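Long-range contacts in internalin (Listeria monocytogenes serotype 4b, PDB 4FMZ), which probably takes part in adhesion to and invasion of host cells, presenting a curved leucine-rich-repeat surface for binding partners: residues A[27-32]-A[41-46]; A[226-231]-A[248-253]; A[302-307]-A[326-331]. All coordinates share one frame; numbering follows the deposited sequence.

Contact 1: A[27-32]-A[41-46]; sequences AVLQKA and EELESI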
ATOM      1  N   ALA A  27       6.776  31.908  -0.346  1.00 27.68           N
ATOM      2  CA  ALA A  27       7.210  31.284  -1.594  1.00 28.27           C
ATOM      3  C   ALA A  27       6.067  31.112  -2.594  1.00 31.63           C
ATOM      4  O   ALA A  27       6.262  31.440  -3.766  1.00 31.98           O
ATOM      5  CB  ALA A  27       7.873  29.942  -1.322  1.00 28.59           C
ATOM      6  N   VAL A  28       4.885  30.627  -2.159  1.00 28.49           N
ATOM      7  CA  VAL A  28       3.765  30.412  -3.078  1.00 27.96           C
ATOM      8  C   VAL A  28       3.228  31.762  -3.619  1.00 31.97           C
ATOM      9  O   VAL A  28       2.832  31.819  -4.782  1.00 32.15           O
ATOM     10  CB  VAL A  28       2.643  29.505  -2.490  1.00 31.42           C
ATOM     11  CG1 VAL A  28       1.811  30.212  -1.415  1.00 31.12           C
ATOM     12  CG2 VAL A  28       1.752  28.926  -3.588  1.00 31.55           C
ATOM     13  N   LEU A  29       3.249  32.836  -2.806  1.00 28.19           N
ATOM     14  CA  LEU A  29       2.751  34.142  -3.233  1.00 28.66           C
ATOM     15  C   LEU A  29       3.857  35.010  -3.861  1.00 33.85           C
ATOM     16  O   LEU A  29       3.581  36.130  -4.291  1.00 33.35           O
ATOM     17  CB  LEU A  29       2.097  34.870  -2.045  1.00 29.15           C
ATOM     18  CG  LEU A  29       0.750  34.298  -1.550  1.00 32.99           C
ATOM     19  CD1 LEU A  29       0.416  34.820  -0.168  1.00 32.75           C
ATOM     20  CD2 LEU A  29      -0.406  34.602  -2.518  1.00 36.43           C
ATOM     21  N   GLN A  30       5.100  34.482  -3.915  1.00 31.74           N
ATOM     22  CA  GLN A  30       6.307  35.127  -4.453  1.00 32.44           C
ATOM     23  C   GLN A  30       6.522  36.523  -3.822  1.00 36.82           C
ATOM     24  O   GLN A  30       6.780  37.519  -4.507  1.00 37.50           O
ATOM     25  CB  GLN A  30       6.301  35.158  -5.988  1.00 34.07           C
ATOM     26  CG  GLN A  30       6.463  33.742  -6.545  1.00 32.35           C
ATOM     27  CD  GLN A  30       6.677  33.660  -8.015  1.00 38.69           C
ATOM     28  OE1 GLN A  30       7.234  34.554  -8.645  1.00 36.88           O
ATOM     29  NE2 GLN A  30       6.262  32.540  -8.577  1.00 25.90           N
ATOM     30  N   LYS A  31       6.420  36.567  -2.484  1.00 32.47           N
ATOM     31  CA  LYS A  31       6.678  37.776  -1.695  1.00 32.21           C
ATOM     32  C   LYS A  31       8.175  37.827  -1.400  1.00 35.47           C
ATOM     33  O   LYS A  31       8.839  36.788  -1.427  1.00 34.21           O
ATOM     34  CB  LYS A  31       5.844  37.790  -0.392  1.00 33.28           C
ATOM     35  CG  LYS A  31       4.326  37.892  -0.605  1.00 30.47           C
ATOM     36  CD  LYS A  31       3.875  39.273  -1.015  1.00 34.69           C
ATOM     37  CE  LYS A  31       2.399  39.300  -1.338  1.00 34.31           C
ATOM     38  NZ  LYS A  31       1.996  40.602  -1.914  1.00 38.92           N
ATOM     39  N   ALA A  32       8.719  39.013  -1.138  1.00 31.89           N
ATOM     40  CA  ALA A  32      10.151  39.146  -0.856  1.00 31.65           C
ATOM     41  C   ALA A  32      10.534  38.593   0.524  1.00 34.38           C
ATOM     42  O   ALA A  32      11.637  38.083   0.684  1.00 34.45           O
ATOM     43  CB  ALA A  32      10.560  40.605  -0.947  1.00 32.83           C
ATOM     44  N   GLU A  41      -7.628  38.574  -0.138  1.00 28.12           N
ATOM     45  CA  GLU A  41      -7.709  38.221  -1.553  1.00 28.47           C
ATOM     46  C   GLU A  41      -6.536  37.329  -1.957  1.00 30.87           C
ATOM     47  O   GLU A  41      -6.757  36.339  -2.645  1.00 29.87           O
ATOM     48  CB  GLU A  41      -7.765  39.487  -2.426  1.00 30.50           C
ATOM     49  CG  GLU A  41      -7.950  39.212  -3.909  1.00 43.54           C
ATOM     50  CD  GLU A  41      -8.191  40.432  -4.774  1.00 72.13           C
ATOM     51  OE1 GLU A  41      -9.259  41.068  -4.622  1.00 78.81           O
ATOM     52  OE2 GLU A  41      -7.337  40.725  -5.642  1.00 68.81           O
ATOM     53  N   GLU A  42      -5.298  37.663  -1.517  1.00 26.43           N
ATOM     54  CA  GLU A  42      -4.109  36.874  -1.832  1.00 25.02           C
ATOM     55  C   GLU A  42      -4.144  35.505  -1.149  1.00 29.19           C
ATOM     56  O   GLU A  42      -3.778  34.502  -1.775  1.00 27.71           O
ATOM     57  CB  GLU A  42      -2.835  37.629  -1.436  1.00 26.16           C
ATOM     58  CG  GLU A  42      -2.531  38.804  -2.349  1.00 34.02           C
ATOM     59  CD  GLU A  42      -1.374  39.674  -1.902  1.00 47.64           C
ATOM     60  OE1 GLU A  42      -1.230  39.901  -0.677  1.00 28.71           O
ATOM     61  OE2 GLU A  42      -0.604  40.126  -2.779  1.00 43.00           O
ATOM     62  N   LEU A  43      -4.608  35.445   0.116  1.00 26.14           N
ATOM     63  CA  LEU A  43      -4.694  34.171   0.839  1.00 25.55           C
ATOM     64  C   LEU A  43      -5.782  33.280   0.247  1.00 28.13           C
ATOM     65  O   LEU A  43      -5.595  32.066   0.150  1.00 23.99           O
ATOM     66  CB  LEU A  43      -4.920  34.371   2.349  1.00 25.42           C
ATOM     67  CG  LEU A  43      -3.750  35.007   3.104  1.00 29.89           C
ATOM     68  CD1 LEU A  43      -4.139  35.319   4.524  1.00 31.13           C
ATOM     69  CD2 LEU A  43      -2.491  34.131   3.074  1.00 30.69           C
ATOM     70  N   GLU A  44      -6.884  33.900  -0.230  1.00 26.47           N
ATOM     71  CA  GLU A  44      -7.983  33.173  -0.867  1.00 27.26           C
ATOM     72  C   GLU A  44      -7.627  32.727  -2.306  1.00 33.53           C
ATOM     73  O   GLU A  44      -8.386  31.966  -2.902  1.00 33.06           O
ATOM     74  CB  GLU A  44      -9.252  34.019  -0.867  1.00 28.71           C
ATOM     75  CG  GLU A  44      -9.904  34.101   0.503  1.00 37.12           C
ATOM     76  CD  GLU A  44     -11.088  35.050   0.601  1.00 46.52           C
ATOM     77  OE1 GLU A  44     -11.387  35.765  -0.385  1.00 30.73           O
ATOM     78  OE2 GLU A  44     -11.710  35.087   1.685  1.00 43.07           O
ATOM     79  N   SER A  45      -6.459  33.158  -2.844  1.00 31.53           N
ATOM     80  CA  SER A  45      -6.009  32.755  -4.180  1.00 31.30           C
ATOM     81  C   SER A  45      -5.229  31.418  -4.150  1.00 33.25           C
ATOM     82  O   SER A  45      -4.988  30.839  -5.218  1.00 32.39           O
ATOM     83  CB  SER A  45      -5.150  33.846  -4.815  1.00 35.53           C
ATOM     84  OG  SER A  45      -3.823  33.881  -4.310  1.00 42.41           O
ATOM     85  N   ILE A  46      -4.845  30.936  -2.939  1.00 27.71           N
ATOM     86  CA  ILE A  46      -4.081  29.697  -2.764  0.50 27.12           C
ATOM     87  C   ILE A  46      -5.009  28.477  -2.802  1.00 31.42           C
ATOM     88  O   ILE A  46      -5.747  28.225  -1.849  1.00 33.02           O
ATOM     89  CB  ILE A  46      -3.227  29.718  -1.459  0.50 29.09           C
ATOM     90  CG1 ILE A  46      -2.398  31.021  -1.300  0.50 29.30           C
ATOM     91  CG2 ILE A  46      -2.361  28.449  -1.322  0.50 28.50           C
ATOM     92  CD1 ILE A  46      -1.473  31.344  -2.435  0.50 34.52           C
TER
HETATM   93  O   HOH W   1      -0.075  42.364  -0.050  1.00 26.14           O
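Lys31 and Glu42 join the C-terminal ends of helices 19-29 and 40-43 in the internalin N-terminal cap, a domain related to EF-hands by sequence. Their side chains approach at a slant. The lysine is bent at its second torsion, which swings CD to one side (chi2 -75°), and from there the chain runs straight out to the ammonium group; the glutamate is extended beyond CG. NZ meets OE2 of Glu42 at 2.8 Å on the syn side of the carboxylate, 25° out of its plane, completing a salt bridge. The other oxygen, OE1, takes a 2.8 Å bond from a water, which in turn accepts a weak bond from Lys31 NZ, and OE1 also receives the backbone N of Thr39. Both carboxylate oxygens are therefore held.

Beside the salt bridge, the contact is apolar. Leu29 sends CD2 across to 3.5 Å from the carbonyl oxygen Glu42 O and 4.0 Å from Glu42 CB, while its other methyl, CD1, leans toward Leu43 CD2. Ile46 was modelled in two conformers, so the exact closeness of its CD1 contacts is doubtful. In the conformer given, it comes in obliquely with CD1 against Leu29 CD2, and it meets Val28 tip to tip, CG1 of the valine 3.6 Å from CD1 of the isoleucine. Val38 of strand 37-38 packs on Leu29, Lys31 and Leu43.

Gln30, with positive phi, ends the first helix in a Schellman motif, and Leu43 to Ile46 form a type I beta turn that carries Ile46 to Val28. Just before that turn, Glu42 O accepts from Ser45 N at 3.2 Å and from Ser45 OG at 2.6 Å.

Contact 2: A[226-231]-A[248-253]; sequences LKIGNN and LEIGTN
Glu249 links two neighbouring parallel strands of the leucine-rich-repeat solenoid through its backbone: its N gives a 2.9 Å bond to Leu226 O, and its O accepts from Ile228 N at 2.8 Å, both nearly straight. Past the strands the pairing continues from Asn230 N to Gly251 O at 3.0 Å. On the core side, Leu226 lies beside Leu248 and Ile228 beside Ile250, each pair pointing the same way. On the other face, the aliphatic part of Lys227 runs beside Glu249, whose OE2 is bonded to Trp247 NE1.

The asparagine ladder does the rest. Ile228 O is gripped from opposite faces of its plane: Asn231 ND2 sits above it at 3.0 Å, and Asn253 ND2 comes from the next turn at 3.3 Å. Asn231 ND2 also donates to Ala206 O. The amide oxygens are used too. Asn231 OD1 accepts Ile211 N; Asn253 OD1 accepts Ile233 N and, weakly, Asn231 N. These buried amides tie each turn to the next. Ile250 O takes a bond from Asn275 ND2 and another, within its own turn, from Asn253 ND2, 3.0 Å away and above the carbonyl plane.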
ATOM      1  N   LEU A 226      -0.465 -10.714  -6.539  1.00 20.51           N
ATOM      2  CA  LEU A 226      -0.702 -11.178  -5.180  1.00 20.10           C
ATOM      3  C   LEU A 226       0.638 -11.376  -4.494  1.00 23.72           C
ATOM      4  O   LEU A 226       1.473 -12.125  -4.991  1.00 24.03           O
ATOM      5  CB  LEU A 226      -1.550 -12.485  -5.159  1.00 20.10           C
ATOM      6  CG  LEU A 226      -1.787 -13.151  -3.783  1.00 23.83           C
ATOM      7  CD1 LEU A 226      -2.687 -12.305  -2.893  1.00 24.24           C
ATOM      8  CD2 LEU A 226      -2.437 -14.502  -3.946  1.00 26.58           C
ATOM      9  N   LYS A 227       0.845 -10.671  -3.379  1.00 19.97           N
ATOM     10  CA  LYS A 227       2.046 -10.737  -2.543  1.00 19.80           C
ATOM     11  C   LYS A 227       1.572 -11.088  -1.142  1.00 23.53           C
ATOM     12  O   LYS A 227       0.911 -10.283  -0.494  1.00 22.55           O
ATOM     13  CB  LYS A 227       2.836  -9.407  -2.573  1.00 22.25           C
ATOM     14  CG  LYS A 227       3.270  -8.944  -3.970  1.00 34.63           C
ATOM     15  CD  LYS A 227       4.096  -7.656  -3.889  1.00 39.13           C
ATOM     16  CE  LYS A 227       4.546  -7.180  -5.247  1.00 50.74           C
ATOM     17  NZ  LYS A 227       3.442  -6.576  -6.048  1.00 64.22           N
ATOM     18  N   ILE A 228       1.821 -12.323  -0.701  1.00 21.18           N
ATOM     19  CA  ILE A 228       1.304 -12.772   0.588  1.00 20.07           C
ATOM     20  C   ILE A 228       2.309 -13.762   1.247  1.00 23.41           C
ATOM     21  O   ILE A 228       1.922 -14.741   1.887  1.00 21.59           O
ATOM     22  CB  ILE A 228      -0.139 -13.345   0.358  1.00 23.34           C
ATOM     23  CG1 ILE A 228      -0.988 -13.407   1.649  1.00 24.32           C
ATOM     24  CG2 ILE A 228      -0.174 -14.636  -0.485  1.00 22.76           C
ATOM     25  CD1 ILE A 228      -2.552 -13.468   1.420  1.00 29.47           C
ATOM     26  N   GLY A 229       3.603 -13.432   1.132  1.00 20.08           N
ATOM     27  CA  GLY A 229       4.677 -14.180   1.770  1.00 20.14           C
ATOM     28  C   GLY A 229       4.613 -14.052   3.286  1.00 25.29           C
ATOM     29  O   GLY A 229       3.912 -13.175   3.800  1.00 24.75           O
ATOM     30  N   ASN A 230       5.343 -14.906   4.014  1.00 23.29           N
ATOM     31  CA  ASN A 230       5.362 -14.933   5.485  1.00 23.29           C
ATOM     32  C   ASN A 230       3.954 -14.969   6.091  1.00 24.85           C
ATOM     33  O   ASN A 230       3.511 -14.035   6.774  1.00 23.95           O
ATOM     34  CB  ASN A 230       6.166 -13.820   6.150  1.00 24.58           C
ATOM     35  CG  ASN A 230       6.750 -14.375   7.463  1.00 50.76           C
ATOM     36  OD1 ASN A 230       6.064 -14.988   8.297  1.00 39.80           O
ATOM     37  ND2 ASN A 230       8.031 -14.246   7.676  1.00 45.16           N
ATOM     38  N   ASN A 231       3.260 -16.056   5.823  1.00 21.55           N
ATOM     39  CA  ASN A 231       1.952 -16.334   6.376  1.00 21.45           C
ATOM     40  C   ASN A 231       1.957 -17.821   6.743  1.00 26.34           C
ATOM     41  O   ASN A 231       3.040 -18.407   6.874  1.00 26.34           O
ATOM     42  CB  ASN A 231       0.849 -15.935   5.397  1.00 24.04           C
ATOM     43  CG  ASN A 231       0.535 -14.466   5.478  1.00 31.91           C
ATOM     44  OD1 ASN A 231      -0.027 -14.003   6.459  1.00 21.95           O
ATOM     45  ND2 ASN A 231       0.944 -13.693   4.490  1.00 21.84           N
ATOM     46  N   LEU A 248       3.068 -13.460  -8.614  1.00 20.46           N
ATOM     47  CA  LEU A 248       2.641 -14.197  -7.434  1.00 19.80           C
ATOM     48  C   LEU A 248       3.818 -14.430  -6.485  1.00 23.61           C
ATOM     49  O   LEU A 248       4.756 -15.128  -6.842  1.00 23.11           O
ATOM     50  CB  LEU A 248       1.965 -15.544  -7.840  1.00 19.92           C
ATOM     51  CG  LEU A 248       1.581 -16.534  -6.712  1.00 23.30           C
ATOM     52  CD1 LEU A 248       0.621 -15.890  -5.705  1.00 22.96           C
ATOM     53  CD2 LEU A 248       0.918 -17.786  -7.288  1.00 24.35           C
ATOM     54  N   GLU A 249       3.738 -13.842  -5.278  1.00 20.25           N
ATOM     55  CA  GLU A 249       4.745 -13.983  -4.217  0.50 19.84           C
ATOM     56  C   GLU A 249       4.086 -14.630  -3.030  1.00 23.71           C
ATOM     57  O   GLU A 249       3.169 -14.043  -2.448  1.00 23.22           O
ATOM     58  CB  GLU A 249       5.353 -12.627  -3.805  0.50 21.31           C
ATOM     59  CG  GLU A 249       6.174 -11.923  -4.867  0.50 28.14           C
ATOM     60  CD  GLU A 249       6.694 -10.549  -4.482  0.50 44.49           C
ATOM     61  OE1 GLU A 249       6.447 -10.091  -3.341  0.50 27.90           O
ATOM     62  OE2 GLU A 249       7.358  -9.926  -5.339  0.50 39.71           O
ATOM     63  N   ILE A 250       4.493 -15.843  -2.706  1.00 20.09           N
ATOM     64  CA  ILE A 250       3.895 -16.583  -1.606  1.00 19.94           C
ATOM     65  C   ILE A 250       4.997 -17.430  -0.928  1.00 23.64           C
ATOM     66  O   ILE A 250       4.760 -18.541  -0.453  1.00 23.41           O
ATOM     67  CB  ILE A 250       2.656 -17.380  -2.136  1.00 22.83           C
ATOM     68  CG1 ILE A 250       1.714 -17.857  -1.013  1.00 23.94           C
ATOM     69  CG2 ILE A 250       2.985 -18.434  -3.206  1.00 23.05           C
ATOM     70  CD1 ILE A 250       0.253 -18.056  -1.400  1.00 29.49           C
ATOM     71  N   GLY A 251       6.187 -16.839  -0.840  1.00 19.72           N
ATOM     72  CA  GLY A 251       7.323 -17.458  -0.177  1.00 20.28           C
ATOM     73  C   GLY A 251       7.126 -17.458   1.329  1.00 24.22           C
ATOM     74  O   GLY A 251       6.244 -16.755   1.841  1.00 22.57           O
ATOM     75  N   THR A 252       7.906 -18.274   2.049  1.00 20.77           N
ATOM     76  CA  THR A 252       7.864 -18.368   3.520  1.00 20.73           C
ATOM     77  C   THR A 252       6.413 -18.719   4.024  1.00 23.28           C
ATOM     78  O   THR A 252       5.819 -18.039   4.877  1.00 23.25           O
ATOM     79  CB  THR A 252       8.456 -17.093   4.166  1.00 27.02           C
ATOM     80  OG1 THR A 252       9.606 -16.690   3.413  1.00 26.00           O
ATOM     81  CG2 THR A 252       8.867 -17.309   5.612  1.00 25.09           C
ATOM     82  N   ASN A 253       5.861 -19.789   3.467  1.00 20.20           N
ATOM     83  CA  ASN A 253       4.554 -20.303   3.867  1.00 20.59           C
ATOM     84  C   ASN A 253       4.707 -21.801   4.189  1.00 23.38           C
ATOM     85  O   ASN A 253       5.825 -22.234   4.471  1.00 22.74           O
ATOM     86  CB  ASN A 253       3.504 -20.021   2.782  1.00 18.63           C
ATOM     87  CG  ASN A 253       2.905 -18.655   2.923  1.00 33.20           C
ATOM     88  OD1 ASN A 253       2.140 -18.401   3.841  1.00 21.91           O
ATOM     89  ND2 ASN A 253       3.251 -17.738   2.033  1.00 23.35           N
TER

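Contact 3: A[302-307]-A[326-331]; sequences EDMEVI and IRPLAS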
ATOM      1  N   GLU A 302      15.914 -34.765 -10.436  1.00 22.84           N
ATOM      2  CA  GLU A 302      14.822 -35.147 -11.332  1.00 23.09           C
ATOM      3  C   GLU A 302      13.875 -33.975 -11.646  1.00 28.29           C
ATOM      4  O   GLU A 302      13.053 -34.086 -12.558  1.00 30.12           O
ATOM      5  CB  GLU A 302      14.016 -36.324 -10.733  1.00 24.38           C
ATOM      6  CG  GLU A 302      13.173 -35.974  -9.506  1.00 33.90           C
ATOM      7  CD  GLU A 302      13.855 -35.868  -8.152  1.00 56.38           C
ATOM      8  OE1 GLU A 302      15.103 -35.973  -8.075  1.00 46.49           O
ATOM      9  OE2 GLU A 302      13.122 -35.681  -7.156  1.00 49.56           O
ATOM     10  N   ASP A 303      13.973 -32.866 -10.899  1.00 23.38           N
ATOM     11  CA  ASP A 303      13.086 -31.726 -11.101  1.00 21.52           C
ATOM     12  C   ASP A 303      13.689 -30.663 -11.975  1.00 24.32           C
ATOM     13  O   ASP A 303      13.038 -29.645 -12.216  1.00 24.91           O
ATOM     14  CB  ASP A 303      12.751 -31.100  -9.730  1.00 22.88           C
ATOM     15  CG  ASP A 303      12.184 -32.086  -8.729  1.00 32.53           C
ATOM     16  OD1 ASP A 303      11.194 -32.785  -9.069  1.00 32.27           O
ATOM     17  OD2 ASP A 303      12.727 -32.165  -7.610  1.00 33.64           O
HETATM   18  N   MSE A 304      14.930 -30.867 -12.433  1.00 17.47           N
HETATM   19  CA  MSE A 304      15.642 -29.844 -13.180  0.50 17.56           C
HETATM   20  C   MSE A 304      15.258 -29.763 -14.653  1.00 23.64           C
HETATM   21  O   MSE A 304      15.255 -28.656 -15.217  1.00 24.26           O
HETATM   22  CB  MSE A 304      17.139 -30.043 -13.021  0.50 19.38           C
HETATM   23  CG  MSE A 304      17.832 -28.775 -12.643  0.50 25.10           C
HETATM   24 SE   MSE A 304      17.636 -28.026 -10.817  0.38 30.60          SE
HETATM   25  CE  MSE A 304      15.830 -28.397 -10.270  0.50 27.30           C
ATOM     26  N   GLU A 305      14.900 -30.895 -15.257  1.00 24.06           N
ATOM     27  CA  GLU A 305      14.505 -30.977 -16.670  1.00 26.19           C
ATOM     28  C   GLU A 305      13.355 -30.017 -17.005  1.00 30.47           C
ATOM     29  O   GLU A 305      13.404 -29.365 -18.048  1.00 29.43           O
ATOM     30  CB  GLU A 305      14.114 -32.423 -17.026  1.00 28.40           C
ATOM     31  CG  GLU A 305      14.176 -32.737 -18.512  1.00 45.80           C
ATOM     32  CD  GLU A 305      13.680 -34.123 -18.878  1.00 77.70           C
ATOM     33  OE1 GLU A 305      14.380 -35.116 -18.568  1.00 81.45           O
ATOM     34  OE2 GLU A 305      12.587 -34.219 -19.483  1.00 79.09           O
ATOM     35  N   VAL A 306      12.340 -29.917 -16.120  1.00 28.42           N
ATOM     36  CA  VAL A 306      11.189 -29.034 -16.344  1.00 27.43           C
ATOM     37  C   VAL A 306      11.647 -27.548 -16.297  1.00 29.92           C
ATOM     38  O   VAL A 306      11.218 -26.761 -17.150  1.00 29.14           O
ATOM     39  CB  VAL A 306       9.971 -29.334 -15.408  1.00 30.84           C
ATOM     40  CG1 VAL A 306      10.301 -29.149 -13.929  1.00 30.81           C
ATOM     41  CG2 VAL A 306       8.759 -28.492 -15.797  1.00 30.68           C
ATOM     42  N   ILE A 307      12.559 -27.187 -15.364  1.00 26.16           N
ATOM     43  CA  ILE A 307      13.043 -25.795 -15.264  1.00 25.05           C
ATOM     44  C   ILE A 307      13.842 -25.423 -16.519  1.00 28.68           C
ATOM     45  O   ILE A 307      13.718 -24.302 -16.998  1.00 27.23           O
ATOM     46  CB  ILE A 307      13.848 -25.500 -13.967  1.00 27.25           C
ATOM     47  CG1 ILE A 307      13.023 -25.866 -12.717  1.00 26.67           C
ATOM     48  CG2 ILE A 307      14.251 -24.021 -13.917  1.00 27.10           C
ATOM     49  CD1 ILE A 307      13.732 -25.725 -11.396  1.00 23.69           C
ATOM     50  N   ILE A 326      23.003 -29.666 -12.124  1.00 23.50           N
ATOM     51  CA  ILE A 326      22.267 -28.579 -12.753  1.00 22.77           C
ATOM     52  C   ILE A 326      22.437 -28.602 -14.294  1.00 26.88           C
ATOM     53  O   ILE A 326      22.058 -27.628 -14.944  1.00 27.12           O
ATOM     54  CB  ILE A 326      22.691 -27.204 -12.157  1.00 25.80           C
ATOM     55  CG1 ILE A 326      24.214 -26.939 -12.334  1.00 26.62           C
ATOM     56  CG2 ILE A 326      22.250 -27.069 -10.686  1.00 26.53           C
ATOM     57  CD1 ILE A 326      24.638 -25.456 -12.331  1.00 32.54           C
ATOM     58  N   ARG A 327      22.988 -29.696 -14.878  1.00 23.12           N
ATOM     59  CA  ARG A 327      23.195 -29.773 -16.333  1.00 23.96           C
ATOM     60  C   ARG A 327      21.887 -29.541 -17.141  1.00 27.67           C
ATOM     61  O   ARG A 327      21.984 -28.794 -18.111  1.00 27.49           O
ATOM     62  CB  ARG A 327      23.871 -31.063 -16.766  1.00 25.06           C
ATOM     63  CG  ARG A 327      25.377 -31.047 -16.483  1.00 29.10           C
ATOM     64  CD  ARG A 327      26.039 -32.378 -16.775  1.00 27.73           C
ATOM     65  NE  ARG A 327      25.607 -33.433 -15.853  1.00 32.54           N
ATOM     66  CZ  ARG A 327      26.034 -34.689 -15.913  1.00 42.77           C
ATOM     67  NH1 ARG A 327      26.907 -35.056 -16.841  1.00 30.19           N
ATOM     68  NH2 ARG A 327      25.589 -35.590 -15.044  1.00 26.77           N
ATOM     69  N   PRO A 328      20.665 -30.012 -16.742  1.00 24.10           N
ATOM     70  CA  PRO A 328      19.457 -29.675 -17.533  1.00 23.55           C
ATOM     71  C   PRO A 328      19.138 -28.161 -17.599  1.00 28.18           C
ATOM     72  O   PRO A 328      18.351 -27.755 -18.461  1.00 27.81           O
ATOM     73  CB  PRO A 328      18.336 -30.440 -16.812  1.00 24.67           C
ATOM     74  CG  PRO A 328      19.025 -31.550 -16.108  1.00 29.64           C
ATOM     75  CD  PRO A 328      20.316 -30.931 -15.639  1.00 25.40           C
ATOM     76  N   LEU A 329      19.769 -27.326 -16.732  1.00 24.95           N
ATOM     77  CA  LEU A 329      19.548 -25.865 -16.713  1.00 25.13           C
ATOM     78  C   LEU A 329      20.455 -25.115 -17.690  1.00 30.95           C
ATOM     79  O   LEU A 329      20.352 -23.889 -17.789  1.00 31.18           O
ATOM     80  CB  LEU A 329      19.754 -25.277 -15.304  1.00 24.68           C
ATOM     81  CG  LEU A 329      19.010 -25.907 -14.139  1.00 28.04           C
ATOM     82  CD1 LEU A 329      19.418 -25.266 -12.831  1.00 27.68           C
ATOM     83  CD2 LEU A 329      17.506 -25.799 -14.328  1.00 28.63           C
ATOM     84  N   ALA A 330      21.342 -25.832 -18.407  1.00 28.88           N
ATOM     85  CA  ALA A 330      22.278 -25.228 -19.371  1.00 29.33           C
ATOM     86  C   ALA A 330      21.536 -24.465 -20.489  1.00 33.41           C
ATOM     87  O   ALA A 330      22.086 -23.511 -21.051  1.00 31.99           O
ATOM     88  CB  ALA A 330      23.173 -26.298 -19.973  1.00 30.33           C
ATOM     89  N   SER A 331      20.287 -24.865 -20.785  1.00 29.52           N
ATOM     90  CA  SER A 331      19.440 -24.238 -21.808  1.00 29.76           C
ATOM     91  C   SER A 331      18.902 -22.863 -21.388  1.00 34.35           C
ATOM     92  O   SER A 331      18.386 -22.139 -22.230  1.00 33.93           O
ATOM     93  CB  SER A 331      18.271 -25.149 -22.153  1.00 32.97           C
ATOM     94  OG  SER A 331      17.671 -25.662 -20.973  1.00 40.65           O
TER
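Leu329 slants against Met304 and Ile307, and its CD2 methyl touches both of them. That methyl lies 3.7 Å from Ile307 CB and equally far from Ile307 CG2, so it covers the branch point of the isoleucine rather than its tip. Met304, modelled as selenomethionine, brings CG against CG and CD2 of Leu329. Because the residue has two deposited conformers, the apparent tightness there is doubtful. In the conformer given, a bend at the second torsion (chi2 73°) brings SE to 3.9 Å from Leu329 CD1, and a further bend at the third places CE.

Pro328, just before Leu329, lays CB against the backbone of 302-307, 3.8 Å from Met304 C and equally near Glu305 N, while its CG touches Met304 CB at 3.9 Å. Contact across the two segments is thus apolar packing.

The backbone of 326-330 helps to set Pro328 and Leu329. Residues 327-329 form a short 3-10 turn in which Leu329 N bonds to Ile326 O at 2.9 Å and Ala330 N to Arg327 O at 3.0 Å, which points Pro328 toward the weakly bonded helix 304-308 and lets the end of Leu329 reach it. Farther out, Arg327 forms a salt bridge with Asp325, and Asp303 OD2 takes the backbone N of Gly300 just ahead of the helix. Ser331 OG is hydrogen-bonded to Gly308 O, a second link between the two turns. Inward, Leu318 packs on both Ile307 and Leu329, and Ile323 on Met304.

Short helical or 3-10 turns stacked by buried aliphatic side chains, on the side away from the parallel strands, are typical of the convex side of a leucine-rich-repeat solenoid.

From the N terminus, contact 1 closes first, across a loop of only eight residues that includes strand 37-38, and so ties the helical cap together before the run of parallel strands begins at 48-50. The chain then winds through successive turns until contact 2 joins strand 225-227 to strand 247-249. Contact 3 follows near the C terminus, spanning strand 315-317 to pack two successive turns opposite the strands. The three loops lie in series; none nests or crosses. Contacts 1 and 3 sit at far ends of the molecule, centres about 67 Å apart, while contacts 2 and 3 have centres about 25 Å apart.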